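Local coordinates for enoyl-CoA Hydratase (Thermus thermophilus, PDB 1UIY) that catalyses the reversible hydration of (2E)-enoyl-CoA to (3S)-3-hydroxyacyl-CoA in fatty acid beta-oxidation, working as a homohexamer built as a dimer of trimers, at the interface of chains A and B and the interface of chains A and C. Residues are numbered along the deposited sequence; one frame, centred on the assembly and turned at random. Chains: chain A/B/C, Enoyl-CoA Hydratase.

Contact 1: the interface of chains A and B. Residues chain A 211-212, 215-216, 220, 224; chain B 215-216, 220, 223-224.
The flat guanidinium of B:Arg223 turns one face to A:Leu211, whose CB sits 4.1 Å above the plane, displaced toward the rim. This is part of the two-fold interface of chains A and B in the homohexamer, probably the one joining the trimers. The two side chains cross at about a right angle, and A:Leu211 CD1 reaches B:Arg223 NE at 4.0 Å. Arginine suits this place because its flat, weakly hydrated faces accept carbon while its N-H groups stay available. B:Arg223 NH1 forms a salt bridge within chain B, 2.7 Å from B:Asp220 OD2. That bond probably helps to hold the carboxylate, which lies against A:Ala212; a small alanine leaves room for it beside the helix end. A water spans the subunits, 2.7 Å from B:Asp220 OD1 and 3.1 Å from the carbonyl O of A:Leu211, near the C-terminal end of helix 200-212.

Toward the two-fold, carbon contacts take over. The selenomethionine A:Met216 carries CG in the crowded position between backbone N and carbonyl carbon (chi1 58°) and bends at chi3 (95°), so that its terminal methyl CE approaches the CB methylene of B:Asp220 obliquely at 4.1 Å; the twin pairs B:Met216 with A:Asp220. Such flexible chains can fit a symmetric seam. The leucines A:Leu224 and B:Leu224, each with CG anti to the backbone N (chi1 -176°), slide past each other in opposite directions and meet methyl to methyl, CD1 to CD1.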
ATOM      1  N   LEU A 211       9.366  10.868  -0.787  1.00 32.57           N
ATOM      2  CA  LEU A 211       7.957  11.043  -1.069  1.00 32.72           C
ATOM      3  C   LEU A 211       7.290   9.693  -1.163  1.00 33.14           C
ATOM      4  O   LEU A 211       6.387   9.370  -0.397  1.00 34.43           O
ATOM      5  CB  LEU A 211       7.772  11.774  -2.398  1.00 33.16           C
ATOM      6  CG  LEU A 211       8.243  13.227  -2.448  1.00 34.74           C
ATOM      7  CD1 LEU A 211       8.285  13.702  -3.894  1.00 34.21           C
ATOM      8  CD2 LEU A 211       7.311  14.097  -1.607  1.00 32.42           C
ATOM      9  N   ALA A 212       7.785   8.906  -2.111  1.00 33.98           N
ATOM     10  CA  ALA A 212       7.273   7.584  -2.441  1.00 31.96           C
ATOM     11  C   ALA A 212       7.423   6.455  -1.441  1.00 32.80           C
ATOM     12  O   ALA A 212       6.497   5.656  -1.276  1.00 33.03           O
ATOM     13  CB  ALA A 212       7.877   7.149  -3.756  1.00 29.62           C
ATOM     14  N   GLY A 215       4.819   5.030   1.168  1.00 37.68           N
ATOM     15  CA  GLY A 215       3.712   4.338   0.552  1.00 38.83           C
ATOM     16  C   GLY A 215       4.057   3.027  -0.129  1.00 42.39           C
ATOM     17  O   GLY A 215       3.524   2.757  -1.212  1.00 43.94           O
HETATM   18  N   MSE A 216       4.931   2.213   0.474  1.00 40.90           N
HETATM   19  CA  MSE A 216       5.279   0.925  -0.129  1.00 39.34           C
HETATM   20  C   MSE A 216       6.028  -0.089   0.738  1.00 38.75           C
HETATM   21  O   MSE A 216       6.637   0.241   1.752  1.00 38.88           O
HETATM   22  CB  MSE A 216       6.042   1.136  -1.444  1.00 39.82           C
HETATM   23  CG  MSE A 216       7.322   1.935  -1.347  1.00 40.72           C
HETATM   24 SE   MSE A 216       8.112   2.166  -3.116  1.00 45.60          SE
HETATM   25  CE  MSE A 216       7.384   3.884  -3.535  1.00 40.35           C
ATOM     26  N   ASP A 220       9.786  -3.440  -2.324  1.00 29.17           N
ATOM     27  CA  ASP A 220       9.576  -2.500  -3.422  1.00 29.11           C
ATOM     28  C   ASP A 220      10.416  -1.243  -3.170  1.00 28.46           C
ATOM     29  O   ASP A 220      11.078  -0.735  -4.074  1.00 28.85           O
ATOM     30  CB  ASP A 220       8.093  -2.165  -3.560  1.00 29.51           C
ATOM     31  CG  ASP A 220       7.282  -3.345  -4.093  1.00 31.97           C
ATOM     32  OD1 ASP A 220       6.195  -3.639  -3.547  1.00 36.25           O
ATOM     33  OD2 ASP A 220       7.733  -3.981  -5.066  1.00 30.92           O
ATOM     34  N   LEU A 224      13.144   0.363  -5.624  1.00 27.88           N
ATOM     35  CA  LEU A 224      13.216   1.762  -6.025  1.00 27.07           C
ATOM     36  C   LEU A 224      14.603   2.338  -5.734  1.00 25.11           C
ATOM     37  O   LEU A 224      15.255   2.863  -6.628  1.00 21.51           O
ATOM     38  CB  LEU A 224      12.157   2.579  -5.291  1.00 26.69           C
ATOM     39  CG  LEU A 224      12.061   4.051  -5.684  1.00 27.17           C
ATOM     40  CD1 LEU A 224      11.904   4.234  -7.201  1.00 27.53           C
ATOM     41  CD2 LEU A 224      10.886   4.634  -4.953  1.00 27.52           C
TER
ATOM     42  N   GLY B 215       1.808  -3.148  -6.059  1.00 37.68           N
ATOM     43  CA  GLY B 215       1.871  -2.753  -4.672  1.00 38.83           C
ATOM     44  C   GLY B 215       2.110  -1.276  -4.423  1.00 42.39           C
ATOM     45  O   GLY B 215       2.877  -0.938  -3.512  1.00 43.94           O
HETATM   46  N   MSE B 216       1.479  -0.392  -5.205  1.00 40.90           N
HETATM   47  CA  MSE B 216       1.657   1.045  -4.990  1.00 39.34           C
HETATM   48  C   MSE B 216       0.688   1.997  -5.695  1.00 38.75           C
HETATM   49  O   MSE B 216       0.024   1.650  -6.667  1.00 38.88           O
HETATM   50  CB  MSE B 216       3.101   1.462  -5.304  1.00 39.82           C
HETATM   51  CG  MSE B 216       3.587   1.164  -6.704  1.00 40.72           C
HETATM   52 SE   MSE B 216       5.457   1.688  -6.898  1.00 45.60          SE
HETATM   53  CE  MSE B 216       6.270  -0.006  -6.542  1.00 40.35           C
ATOM     54  N   ASP B 220       3.164   7.118  -7.233  1.00 29.17           N
ATOM     55  CA  ASP B 220       4.441   6.481  -6.923  1.00 29.11           C
ATOM     56  C   ASP B 220       4.845   5.578  -8.093  1.00 28.46           C
ATOM     57  O   ASP B 220       5.997   5.584  -8.527  1.00 28.85           O
ATOM     58  CB  ASP B 220       4.342   5.697  -5.617  1.00 29.51           C
ATOM     59  CG  ASP B 220       4.227   6.614  -4.400  1.00 31.97           C
ATOM     60  OD1 ASP B 220       3.377   6.358  -3.517  1.00 36.25           O
ATOM     61  OD2 ASP B 220       4.991   7.595  -4.325  1.00 30.92           O
ATOM     62  N   ARG B 223       6.360   7.545 -10.519  1.00 30.66           N
ATOM     63  CA  ARG B 223       7.657   8.031 -10.068  1.00 29.21           C
ATOM     64  C   ARG B 223       8.660   6.964 -10.404  1.00 28.56           C
ATOM     65  O   ARG B 223       9.761   7.254 -10.876  1.00 29.05           O
ATOM     66  CB  ARG B 223       7.668   8.288  -8.568  1.00 29.25           C
ATOM     67  CG  ARG B 223       6.827   9.467  -8.154  1.00 31.74           C
ATOM     68  CD  ARG B 223       7.295   9.997  -6.818  1.00 35.33           C
ATOM     69  NE  ARG B 223       6.543  11.175  -6.406  1.00 37.83           N
ATOM     70  CZ  ARG B 223       5.345  11.130  -5.840  1.00 38.70           C
ATOM     71  NH1 ARG B 223       4.768   9.957  -5.617  1.00 39.44           N
ATOM     72  NH2 ARG B 223       4.735  12.254  -5.485  1.00 37.51           N
ATOM     73  N   LEU B 224       8.264   5.718 -10.175  1.00 27.88           N
ATOM     74  CA  LEU B 224       9.134   4.586 -10.469  1.00 27.07           C
ATOM     75  C   LEU B 224       9.391   4.477 -11.973  1.00 25.11           C
ATOM     76  O   LEU B 224      10.537   4.463 -12.406  1.00 21.51           O
ATOM     77  CB  LEU B 224       8.509   3.290  -9.960  1.00 26.69           C
ATOM     78  CG  LEU B 224       9.358   2.033 -10.123  1.00 27.17           C
ATOM     79  CD1 LEU B 224      10.763   2.205  -9.528  1.00 27.53           C
ATOM     80  CD2 LEU B 224       8.627   0.909  -9.448  1.00 27.52           C
TER
HETATM   81  O   HOH W   1       3.724   8.188  -1.584  1.00 21.84           O

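Contact 2: the interface of chains A and C. Residues chain A 229-230, 233-234; chain C 64, 68, 71-73, 76-77, 79-80, 136.
A:Arg233, just beyond helix 218-231, lies against helices 62-68 and 73-92 of chain C. Its chain bends at chi3 (67°), and its aliphatic part crosses C:Val68 at about a right angle, A:Arg233 CG lying 3.6 Å from C:Val68 CG2. C:Phe64 brings the CZ edge of its ring over one face of the A:Arg233 guanidinium, 3.9 Å above its plane, with the planes 71° apart. A long side chain, carbon first and charge last, suits a surface that is apolar first and polar beyond.

C:Asn76 meets the arginine at the edge of the guanidinium. A:Arg233 NE donates within the guanidinium plane to C:Asn76 OD1 at 3.2 Å, but arrives above the carbonyl plane of the asparagine. NH2 adds a weak bond to the same oxygen, while C:Asn76 ND2 weakly donates to A:Glu234 OE1; the two-sided amide thus serves a donor and an acceptor.

C:Ser80, one turn further along, links the helices: A:Asn229 ND2 points at C:Ser80 OG almost straight (174° at H) over 2.7 Å. C:Ser80 OG donates to the backbone O of C:Asn76 at 3.2 Å. The site fastens the end of one subunit's helix to its neighbour, its centre about 12 Å from C:Glu131, the probable catalytic glutamate, and probably steadies that active-site region.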
ATOM      1  N   ASN A 229      20.004   4.537  -6.802  1.00 34.23           N
ATOM      2  CA  ASN A 229      21.410   4.448  -6.456  1.00 35.62           C
ATOM      3  C   ASN A 229      22.180   4.245  -7.754  1.00 36.57           C
ATOM      4  O   ASN A 229      23.297   4.734  -7.918  1.00 36.20           O
ATOM      5  CB  ASN A 229      21.634   3.257  -5.527  1.00 36.96           C
ATOM      6  CG  ASN A 229      23.030   3.225  -4.948  1.00 40.12           C
ATOM      7  OD1 ASN A 229      23.326   3.942  -3.995  1.00 44.09           O
ATOM      8  ND2 ASN A 229      23.900   2.399  -5.525  1.00 39.69           N
ATOM      9  N   ALA A 230      21.560   3.518  -8.676  1.00 36.61           N
ATOM     10  CA  ALA A 230      22.166   3.235  -9.965  1.00 37.30           C
ATOM     11  C   ALA A 230      22.183   4.480 -10.836  1.00 37.39           C
ATOM     12  O   ALA A 230      23.240   5.002 -11.164  1.00 39.47           O
ATOM     13  CB  ALA A 230      21.400   2.118 -10.665  1.00 37.69           C
ATOM     14  N   ARG A 233      24.556   7.364 -10.429  1.00 47.80           N
ATOM     15  CA  ARG A 233      25.951   7.120 -10.766  1.00 50.87           C
ATOM     16  C   ARG A 233      26.359   7.482 -12.191  1.00 52.94           C
ATOM     17  O   ARG A 233      27.460   7.147 -12.629  1.00 55.02           O
ATOM     18  CB  ARG A 233      26.310   5.658 -10.458  1.00 50.84           C
ATOM     19  CG  ARG A 233      26.718   5.472  -9.008  1.00 54.50           C
ATOM     20  CD  ARG A 233      26.460   4.077  -8.447  1.00 57.97           C
ATOM     21  NE  ARG A 233      27.279   3.028  -9.054  1.00 59.78           N
ATOM     22  CZ  ARG A 233      27.670   1.925  -8.413  1.00 59.89           C
ATOM     23  NH1 ARG A 233      27.321   1.733  -7.143  1.00 56.15           N
ATOM     24  NH2 ARG A 233      28.399   1.008  -9.042  1.00 60.24           N
ATOM     25  N   GLU A 234      25.492   8.176 -12.915  1.00 53.94           N
ATOM     26  CA  GLU A 234      25.830   8.572 -14.278  1.00 56.21           C
ATOM     27  C   GLU A 234      25.479  10.028 -14.484  1.00 55.24           C
ATOM     28  O   GLU A 234      25.332  10.486 -15.615  1.00 54.89           O
ATOM     29  CB  GLU A 234      25.080   7.714 -15.293  1.00 58.73           C
ATOM     30  CG  GLU A 234      25.335   6.236 -15.131  1.00 65.77           C
ATOM     31  CD  GLU A 234      24.525   5.399 -16.099  1.00 70.48           C
ATOM     32  OE1 GLU A 234      24.321   4.195 -15.816  1.00 73.72           O
ATOM     33  OE2 GLU A 234      24.096   5.940 -17.143  1.00 72.22           O
TER
ATOM     34  N   PHE C  64      37.066   3.025  -5.419  1.00 69.62           N
ATOM     35  CA  PHE C  64      35.706   3.045  -5.932  1.00 68.49           C
ATOM     36  C   PHE C  64      35.352   4.354  -6.628  1.00 68.72           C
ATOM     37  O   PHE C  64      34.863   4.348  -7.761  1.00 69.02           O
ATOM     38  CB  PHE C  64      34.733   2.792  -4.778  1.00 68.26           C
ATOM     39  CG  PHE C  64      33.292   2.995  -5.138  1.00 67.26           C
ATOM     40  CD1 PHE C  64      32.683   2.202  -6.107  1.00 67.13           C
ATOM     41  CD2 PHE C  64      32.541   3.976  -4.507  1.00 66.02           C
ATOM     42  CE1 PHE C  64      31.347   2.384  -6.446  1.00 65.47           C
ATOM     43  CE2 PHE C  64      31.205   4.166  -4.836  1.00 67.29           C
ATOM     44  CZ  PHE C  64      30.608   3.365  -5.811  1.00 66.94           C
ATOM     45  N   VAL C  68      33.722   4.042 -10.483  1.00 70.32           N
ATOM     46  CA  VAL C  68      32.303   4.381 -10.545  1.00 68.89           C
ATOM     47  C   VAL C  68      31.840   5.281 -11.693  1.00 68.03           C
ATOM     48  O   VAL C  68      31.014   4.867 -12.509  1.00 67.59           O
ATOM     49  CB  VAL C  68      31.839   4.991  -9.205  1.00 69.02           C
ATOM     50  CG1 VAL C  68      32.549   6.304  -8.955  1.00 69.38           C
ATOM     51  CG2 VAL C  68      30.335   5.173  -9.210  1.00 69.19           C
ATOM     52  N   LEU C  71      31.831   3.311 -15.052  1.00 63.58           N
ATOM     53  CA  LEU C  71      31.171   2.026 -15.252  1.00 61.19           C
ATOM     54  C   LEU C  71      29.951   2.192 -16.145  1.00 60.43           C
ATOM     55  O   LEU C  71      29.440   3.303 -16.315  1.00 60.46           O
ATOM     56  CB  LEU C  71      30.740   1.430 -13.913  1.00 61.76           C
ATOM     57  CG  LEU C  71      31.846   0.978 -12.964  1.00 62.08           C
ATOM     58  CD1 LEU C  71      31.238   0.442 -11.676  1.00 64.15           C
ATOM     59  CD2 LEU C  71      32.671  -0.095 -13.638  1.00 63.04           C
ATOM     60  N   GLY C  72      29.486   1.083 -16.713  1.00 58.87           N
ATOM     61  CA  GLY C  72      28.326   1.129 -17.585  1.00 56.36           C
ATOM     62  C   GLY C  72      27.020   0.979 -16.831  1.00 54.92           C
ATOM     63  O   GLY C  72      26.965   0.336 -15.780  1.00 54.25           O
ATOM     64  N   ALA C  73      25.961   1.570 -17.375  1.00 54.01           N
ATOM     65  CA  ALA C  73      24.647   1.506 -16.752  1.00 54.04           C
ATOM     66  C   ALA C  73      24.357   0.117 -16.196  1.00 54.54           C
ATOM     67  O   ALA C  73      24.001  -0.034 -15.029  1.00 53.23           O
ATOM     68  CB  ALA C  73      23.580   1.897 -17.759  1.00 52.04           C
ATOM     69  N   ASN C  76      26.472  -0.625 -13.201  1.00 54.29           N
ATOM     70  CA  ASN C  76      26.053   0.150 -12.043  1.00 54.17           C
ATOM     71  C   ASN C  76      24.842  -0.486 -11.372  1.00 53.73           C
ATOM     72  O   ASN C  76      24.804  -0.639 -10.145  1.00 53.52           O
ATOM     73  CB  ASN C  76      25.720   1.585 -12.447  1.00 54.85           C
ATOM     74  CG  ASN C  76      26.946   2.380 -12.839  1.00 55.55           C
ATOM     75  OD1 ASN C  76      27.959   2.366 -12.133  1.00 55.32           O
ATOM     76  ND2 ASN C  76      26.860   3.092 -13.962  1.00 54.99           N
ATOM     77  N   TYR C  77      23.853  -0.862 -12.178  1.00 51.75           N
ATOM     78  CA  TYR C  77      22.656  -1.477 -11.638  1.00 50.41           C
ATOM     79  C   TYR C  77      23.023  -2.784 -10.956  1.00 49.27           C
ATOM     80  O   TYR C  77      22.579  -3.069  -9.848  1.00 49.64           O
ATOM     81  CB  TYR C  77      21.638  -1.745 -12.747  1.00 50.32           C
ATOM     82  CG  TYR C  77      20.216  -1.913 -12.246  1.00 51.25           C
ATOM     83  CD1 TYR C  77      19.155  -2.075 -13.137  1.00 51.88           C
ATOM     84  CD2 TYR C  77      19.924  -1.876 -10.878  1.00 51.59           C
ATOM     85  CE1 TYR C  77      17.839  -2.190 -12.677  1.00 52.70           C
ATOM     86  CE2 TYR C  77      18.620  -1.989 -10.412  1.00 50.86           C
ATOM     87  CZ  TYR C  77      17.583  -2.144 -11.312  1.00 51.52           C
ATOM     88  OH  TYR C  77      16.295  -2.249 -10.843  1.00 49.96           O
ATOM     89  N   HIS C  79      25.657  -3.599  -9.561  1.00 49.70           N
ATOM     90  CA  HIS C  79      26.333  -3.334  -8.299  1.00 50.14           C
ATOM     91  C   HIS C  79      25.391  -2.847  -7.209  1.00 48.45           C
ATOM     92  O   HIS C  79      25.444  -3.334  -6.076  1.00 47.69           O
ATOM     93  CB  HIS C  79      27.459  -2.322  -8.517  1.00 52.81           C
ATOM     94  CG  HIS C  79      28.659  -2.902  -9.196  1.00 57.29           C
ATOM     95  ND1 HIS C  79      28.584  -3.564 -10.402  1.00 59.51           N
ATOM     96  CD2 HIS C  79      29.961  -2.939  -8.824  1.00 58.76           C
ATOM     97  CE1 HIS C  79      29.789  -3.986 -10.746  1.00 60.82           C
ATOM     98  NE2 HIS C  79      30.642  -3.620  -9.805  1.00 60.27           N
ATOM     99  N   SER C  80      24.536  -1.886  -7.547  1.00 46.21           N
ATOM    100  CA  SER C  80      23.593  -1.355  -6.579  1.00 44.58           C
ATOM    101  C   SER C  80      22.826  -2.518  -5.985  1.00 43.89           C
ATOM    102  O   SER C  80      22.597  -2.582  -4.775  1.00 43.65           O
ATOM    103  CB  SER C  80      22.626  -0.389  -7.252  1.00 44.04           C
ATOM    104  OG  SER C  80      23.299   0.785  -7.648  1.00 46.15           O
ATOM    105  N   PHE C 136      26.122  11.921  -4.345  1.00 41.67           N
ATOM    106  CA  PHE C 136      25.523  10.612  -4.133  1.00 40.31           C
ATOM    107  C   PHE C 136      24.150  10.760  -3.507  1.00 40.52           C
ATOM    108  O   PHE C 136      23.764  11.848  -3.085  1.00 40.91           O
ATOM    109  CB  PHE C 136      26.402   9.775  -3.207  1.00 39.97           C
ATOM    110  CG  PHE C 136      27.496   9.025  -3.911  1.00 41.23           C
ATOM    111  CD1 PHE C 136      28.705   8.772  -3.267  1.00 43.20           C
ATOM    112  CD2 PHE C 136      27.319   8.552  -5.201  1.00 41.67           C
ATOM    113  CE1 PHE C 136      29.721   8.060  -3.903  1.00 42.95           C
ATOM    114  CE2 PHE C 136      28.333   7.836  -5.845  1.00 43.87           C
ATOM    115  CZ  PHE C 136      29.533   7.591  -5.195  1.00 42.38           C
TER

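Contact 3: the interface of chains A and C. Residues chain A 191, 194-195, 198, 203; chain C 159-162.
Two torsions set this joint. A:Asn198 holds CG anti to its carbonyl carbon (chi1 -62°), which brings its amide to the C-terminal end of helix 151-160 in chain C. C:Thr160 places OG1 in the crowded position between backbone N and carbonyl carbon (chi1 69°), so that its methyl CG2 is left to meet chain A.

A:Asn198 ND2 then grips two successive backbone carbonyls. A:Asn198 ND2 reaches C:Leu159 O at 2.7 Å, in the carbonyl plane and on a lone pair, though the bond is bent (135° at H). The bond from A:Asn198 ND2 to C:Thr160 O, 3.1 Å long, is straighter but comes from above that carbonyl's plane. Both oxygens lie near the plane of the asparagine amide, whose two N-H groups make it a fitting cap for carbonyls at a helix end. An alanine here would remove both bonds and would probably leave the end of the neighbouring helix less firmly held.

Carbon contacts fill in beside the amide. A:Val195 CG2 meets C:Thr160 CG2 obliquely at 3.7 Å, branched chains being compact enough for two helices to come together. A:Leu203 CD2 lies 4.0 Å from C:Leu159 CD2. A:Glu194, extended beyond CG, lays OE1 3.6 Å from C:Thr160 CB. C:Thr160 OG1 accepts the backbone N-H of C:Arg162 at 3.0 Å, which probably steadies the turn after the helix. The site caps one subunit's helix with its neighbour's side chain, helping to join the two chains in the hexamer.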
ATOM      1  N   LEU A 191      20.401  27.897   7.101  1.00 54.59           N
ATOM      2  CA  LEU A 191      20.136  26.480   6.885  1.00 53.60           C
ATOM      3  C   LEU A 191      20.063  26.166   5.392  1.00 54.26           C
ATOM      4  O   LEU A 191      20.717  25.238   4.897  1.00 52.58           O
ATOM      5  CB  LEU A 191      18.814  26.103   7.554  1.00 51.39           C
ATOM      6  CG  LEU A 191      18.367  24.648   7.464  1.00 50.04           C
ATOM      7  CD1 LEU A 191      19.464  23.748   7.998  1.00 49.52           C
ATOM      8  CD2 LEU A 191      17.085  24.461   8.253  1.00 48.99           C
ATOM      9  N   GLU A 194      23.345  26.227   3.343  1.00 54.04           N
ATOM     10  CA  GLU A 194      24.090  25.000   3.613  1.00 52.08           C
ATOM     11  C   GLU A 194      23.613  23.869   2.696  1.00 49.71           C
ATOM     12  O   GLU A 194      24.404  23.252   1.980  1.00 48.77           O
ATOM     13  CB  GLU A 194      23.912  24.593   5.074  1.00 52.92           C
ATOM     14  CG  GLU A 194      24.544  23.261   5.426  1.00 56.34           C
ATOM     15  CD  GLU A 194      24.241  22.841   6.855  1.00 59.62           C
ATOM     16  OE1 GLU A 194      24.699  21.750   7.274  1.00 59.21           O
ATOM     17  OE2 GLU A 194      23.542  23.609   7.561  1.00 62.39           O
ATOM     18  N   VAL A 195      22.310  23.606   2.734  1.00 47.21           N
ATOM     19  CA  VAL A 195      21.692  22.572   1.913  1.00 43.63           C
ATOM     20  C   VAL A 195      21.970  22.848   0.445  1.00 42.52           C
ATOM     21  O   VAL A 195      22.144  21.925  -0.350  1.00 41.21           O
ATOM     22  CB  VAL A 195      20.160  22.540   2.141  1.00 43.94           C
ATOM     23  CG1 VAL A 195      19.456  21.796   1.010  1.00 43.39           C
ATOM     24  CG2 VAL A 195      19.862  21.874   3.473  1.00 44.07           C
ATOM     25  N   ASN A 198      25.187  21.531  -1.362  1.00 43.76           N
ATOM     26  CA  ASN A 198      25.133  20.155  -1.849  1.00 41.12           C
ATOM     27  C   ASN A 198      24.572  20.011  -3.269  1.00 41.18           C
ATOM     28  O   ASN A 198      23.932  20.930  -3.795  1.00 40.18           O
ATOM     29  CB  ASN A 198      24.335  19.292  -0.867  1.00 40.80           C
ATOM     30  CG  ASN A 198      24.982  19.215   0.518  1.00 40.64           C
ATOM     31  OD1 ASN A 198      26.201  19.099   0.646  1.00 41.03           O
ATOM     32  ND2 ASN A 198      24.159  19.254   1.559  1.00 41.35           N
ATOM     33  N   LEU A 203      19.898  16.194  -4.273  1.00 45.16           N
ATOM     34  CA  LEU A 203      18.851  16.766  -3.438  1.00 44.68           C
ATOM     35  C   LEU A 203      17.452  16.410  -3.933  1.00 44.44           C
ATOM     36  O   LEU A 203      16.639  15.844  -3.204  1.00 44.61           O
ATOM     37  CB  LEU A 203      19.009  18.282  -3.378  1.00 44.97           C
ATOM     38  CG  LEU A 203      20.301  18.814  -2.753  1.00 45.70           C
ATOM     39  CD1 LEU A 203      20.267  20.318  -2.799  1.00 45.83           C
ATOM     40  CD2 LEU A 203      20.442  18.339  -1.309  1.00 46.77           C
TER
ATOM     41  N   LEU C 159      19.481  16.112   3.551  1.00 38.86           N
ATOM     42  CA  LEU C 159      19.691  17.323   2.745  1.00 38.46           C
ATOM     43  C   LEU C 159      20.944  18.113   3.138  1.00 38.74           C
ATOM     44  O   LEU C 159      21.599  18.715   2.284  1.00 39.00           O
ATOM     45  CB  LEU C 159      18.468  18.247   2.809  1.00 36.44           C
ATOM     46  CG  LEU C 159      17.150  17.663   2.298  1.00 36.41           C
ATOM     47  CD1 LEU C 159      16.111  18.751   2.232  1.00 36.21           C
ATOM     48  CD2 LEU C 159      17.337  17.050   0.925  1.00 37.91           C
ATOM     49  N   THR C 160      21.282  18.111   4.422  1.00 37.76           N
ATOM     50  CA  THR C 160      22.464  18.829   4.879  1.00 37.88           C
ATOM     51  C   THR C 160      23.682  17.931   4.796  1.00 38.50           C
ATOM     52  O   THR C 160      24.791  18.395   4.521  1.00 39.55           O
ATOM     53  CB  THR C 160      22.331  19.271   6.329  1.00 38.18           C
ATOM     54  OG1 THR C 160      22.358  18.113   7.180  1.00 38.53           O
ATOM     55  CG2 THR C 160      21.032  20.060   6.522  1.00 37.43           C
ATOM     56  N   GLY C 161      23.466  16.645   5.054  1.00 38.48           N
ATOM     57  CA  GLY C 161      24.547  15.683   5.013  1.00 36.86           C
ATOM     58  C   GLY C 161      25.429  15.815   6.233  1.00 37.69           C
ATOM     59  O   GLY C 161      26.520  15.264   6.268  1.00 39.54           O
ATOM     60  N   ARG C 162      24.957  16.538   7.243  1.00 38.39           N
ATOM     61  CA  ARG C 162      25.744  16.736   8.459  1.00 39.26           C
ATOM     62  C   ARG C 162      25.941  15.462   9.270  1.00 40.73           C
ATOM     63  O   ARG C 162      25.281  14.450   9.046  1.00 40.94           O
ATOM     64  CB  ARG C 162      25.111  17.826   9.343  1.00 38.52           C
ATOM     65  CG  ARG C 162      23.743  17.503   9.924  1.00 35.35           C
ATOM     66  CD  ARG C 162      23.059  18.758  10.450  1.00 32.08           C
ATOM     67  NE  ARG C 162      21.799  18.456  11.130  1.00 34.50           N
ATOM     68  CZ  ARG C 162      21.702  18.043  12.396  1.00 35.43           C
ATOM     69  NH1 ARG C 162      22.792  17.888  13.143  1.00 32.96           N
ATOM     70  NH2 ARG C 162      20.510  17.757  12.912  1.00 33.08           N
TER

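The three contacts are spread out, their C-alpha centres about 21 Å (1 and 2), 24 Å (1 and 3) and 22 Å (2 and 3) apart, but chain A connects them through its C-terminal helices. Helix 218-231 serves contacts 1 and 2, and helix 200-212 serves contacts 1 and 3; although the contacts have no residue in common, they share these helices. Contact 1 is two-fold and probably joins the trimers, whereas contacts 2 and 3, on the A–C interface, are likely to lie within one trimer. Contact 2 comes nearest a probable catalytic glutamate, C:Glu131; the centres of contacts 1 and 3 lie about 28 and 30 Å from A:Glu131.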